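Local coordinates for protein probable alginate O-acetylase AlgJ (Pseudomonas putida, PDB 4O8V) that probably adds acetyl groups to mannuronate residues of alginate in the periplasm, as part of an inner-membrane complex with partner proteins, at residues A[118-123]-A[160-165]. Residues are numbered along the deposited sequence; the frame is centred on the assembly and turned at random.
Sequences RTDTHW and APYKGD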
loop_
_atom_site.group_PDB
_atom_site.type_symbol
_atom_site.label_atom_id
_atom_site.label_comp_id
_atom_site.label_asym_id
_atom_site.label_seq_id
_atom_site.Cartn_x
_atom_site.Cartn_y
_atom_site.Cartn_z
ATOM N N ARG A 118 13.761 4.438 8.232
ATOM C CA ARG A 118 14.061 3.975 9.602
ATOM C C ARG A 118 13.025 4.432 10.664
ATOM O O ARG A 118 12.663 3.652 11.556
ATOM C CB ARG A 118 15.480 4.434 9.992
ATOM C CG ARG A 118 15.909 4.100 11.434
ATOM C CD ARG A 118 17.402 4.419 11.666
ATOM N NE ARG A 118 17.785 5.701 11.094
ATOM C CZ ARG A 118 17.531 6.880 11.649
ATOM N NH1 ARG A 118 16.910 6.949 12.819
ATOM N NH2 ARG A 118 17.912 7.995 11.034
ATOM N N THR A 119 12.536 5.669 10.564
ATOM C CA THR A 119 11.680 6.237 11.603
ATOM C C THR A 119 10.240 6.486 11.164
ATOM O O THR A 119 9.483 7.176 11.841
ATOM C CB THR A 119 12.248 7.556 12.117
ATOM O OG1 THR A 119 12.127 8.559 11.101
ATOM C CG2 THR A 119 13.732 7.383 12.503
ATOM N N ASP A 120 9.865 5.910 10.031
ATOM C CA ASP A 120 8.567 6.198 9.410
ATOM C C ASP A 120 7.935 4.872 8.978
ATOM O O ASP A 120 8.649 3.895 8.766
ATOM C CB ASP A 120 8.788 7.151 8.227
ATOM C CG ASP A 120 7.485 7.676 7.595
ATOM O OD1 ASP A 120 6.870 6.942 6.789
ATOM O OD2 ASP A 120 7.116 8.846 7.888
ATOM N N THR A 121 6.613 4.815 8.867
ATOM C CA THR A 121 5.951 3.581 8.451
ATOM C C THR A 121 6.185 3.248 6.978
ATOM O O THR A 121 6.021 2.099 6.567
ATOM C CB THR A 121 4.414 3.645 8.665
ATOM O OG1 THR A 121 3.880 4.695 7.857
ATOM C CG2 THR A 121 4.090 3.888 10.130
ATOM N N HIS A 122 6.546 4.242 6.174
ATOM C CA HIS A 122 6.422 4.080 4.722
ATOM C C HIS A 122 7.657 3.551 4.005
ATOM O O HIS A 122 8.782 3.661 4.487
ATOM C CB HIS A 122 6.024 5.413 4.086
ATOM C CG HIS A 122 4.665 5.880 4.514
ATOM N ND1 HIS A 122 4.476 6.869 5.456
ATOM C CD2 HIS A 122 3.430 5.458 4.150
ATOM C CE1 HIS A 122 3.176 7.052 5.636
ATOM N NE2 HIS A 122 2.519 6.199 4.865
ATOM N N TRP A 123 7.441 2.990 2.821
ATOM C CA TRP A 123 8.562 2.715 1.945
ATOM C C TRP A 123 9.286 4.005 1.561
ATOM O O TRP A 123 8.703 5.092 1.534
ATOM C CB TRP A 123 8.109 1.966 0.682
ATOM C CG TRP A 123 6.851 2.489 0.007
ATOM C CD1 TRP A 123 6.361 3.776 0.001
ATOM C CD2 TRP A 123 5.962 1.713 -0.813
ATOM N NE1 TRP A 123 5.202 3.832 -0.772
ATOM C CE2 TRP A 123 4.941 2.581 -1.275
ATOM C CE3 TRP A 123 5.922 0.361 -1.184
ATOM C CZ2 TRP A 123 3.883 2.136 -2.095
ATOM C CZ3 TRP A 123 4.872 -0.076 -2.008
ATOM C CH2 TRP A 123 3.863 0.816 -2.438
ATOM N N ALA A 160 17.348 15.669 1.784
ATOM C CA ALA A 160 17.246 16.494 2.991
ATOM C C ALA A 160 16.694 15.659 4.132
ATOM O O ALA A 160 16.050 14.623 3.887
ATOM C CB ALA A 160 16.353 17.723 2.744
ATOM N N PRO A 161 16.921 16.097 5.385
ATOM C CA PRO A 161 16.342 15.340 6.500
ATOM C C PRO A 161 14.819 15.263 6.448
ATOM O O PRO A 161 14.150 16.142 5.896
ATOM C CB PRO A 161 16.782 16.134 7.743
ATOM C CG PRO A 161 17.965 16.927 7.320
ATOM C CD PRO A 161 17.744 17.235 5.849
ATOM N N TYR A 162 14.282 14.199 7.028
ATOM C CA TYR A 162 12.838 13.994 7.066
ATOM C C TYR A 162 12.452 13.409 8.436
ATOM O O TYR A 162 12.996 12.380 8.837
ATOM C CB TYR A 162 12.411 13.067 5.922
ATOM C CG TYR A 162 10.924 12.782 5.926
ATOM C CD1 TYR A 162 10.020 13.739 5.498
ATOM C CD2 TYR A 162 10.431 11.573 6.410
ATOM C CE1 TYR A 162 8.648 13.502 5.538
ATOM C CE2 TYR A 162 9.059 11.327 6.452
ATOM C CZ TYR A 162 8.185 12.284 6.009
ATOM O OH TYR A 162 6.826 12.033 6.037
ATOM N N LYS A 163 11.544 14.075 9.154
ATOM C CA LYS A 163 11.054 13.574 10.443
ATOM C C LYS A 163 9.940 12.566 10.197
ATOM O O LYS A 163 8.911 12.929 9.643
ATOM C CB LYS A 163 10.529 14.715 11.331
ATOM C CG LYS A 163 10.223 14.252 12.766
ATOM C CD LYS A 163 9.861 15.404 13.692
ATOM C CE LYS A 163 8.416 15.313 14.153
ATOM N NZ LYS A 163 8.059 16.437 15.065
ATOM N N GLY A 164 10.154 11.314 10.608
ATOM C CA GLY A 164 9.227 10.226 10.309
ATOM C C GLY A 164 7.919 10.284 11.087
ATOM O O GLY A 164 7.843 10.852 12.194
ATOM N N ASP A 165 6.874 9.678 10.518
ATOM C CA ASP A 165 5.546 9.806 11.094
ATOM C C ASP A 165 5.477 9.131 12.470
ATOM O O ASP A 165 4.734 9.563 13.329
ATOM C CB ASP A 165 4.457 9.262 10.122
ATOM C CG ASP A 165 4.637 7.789 9.714
ATOM O OD1 ASP A 165 5.662 7.126 10.005
ATOM O OD2 ASP A 165 3.716 7.273 9.024
HETATM O O HOH W 1 12.563 11.135 12.410
HETATM O O HOH W 2 5.300 10.116 6.563
#
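The Asp-His pair of the probable Ser-His-Asp triad of this SGNH hydrolase-like domain meets Asp165, whose carboxylate stacks on that of Asp120 with the planes 8° apart. Asp120 OD2 and Asp165 OD1 are two acceptors 3.1 Å apart, a like-charge contact probably offset by the donors around both carboxylates. The Asp165 backbone N donates to Asp120 OD2 at 2.8 Å, coming from above the carboxylate plane. Asp165 OD1 takes the N-H of Thr121 (N to OD1 2.7 Å) and OD2 the Thr121 hydroxyl, both on syn lone pairs, which fixes the rotation of the Asp165 carboxylate. Asp120 OD1 accepts twice: His122 ND1 at 2.7 Å on the syn lone pair, and His122 N on the anti one, closing an Asx turn. A water joins Asp120 OD2 to Tyr162 OH, while Tyr162 turns its ring edge to OD2. An alanine at Asp120 would probably leave His122 ND1, His122 N and the Asp165 N-H without their acceptors and the imidazole freer to turn. A second water links Thr119 OG1, itself bonded to Asp184, to Gly164 N. His122 NE2 is hydrogen-bonded to Ser218 OG, at the start of helix 218-221. The contact joins the loop before helix 125-141 to the chain leaving strand 152-162.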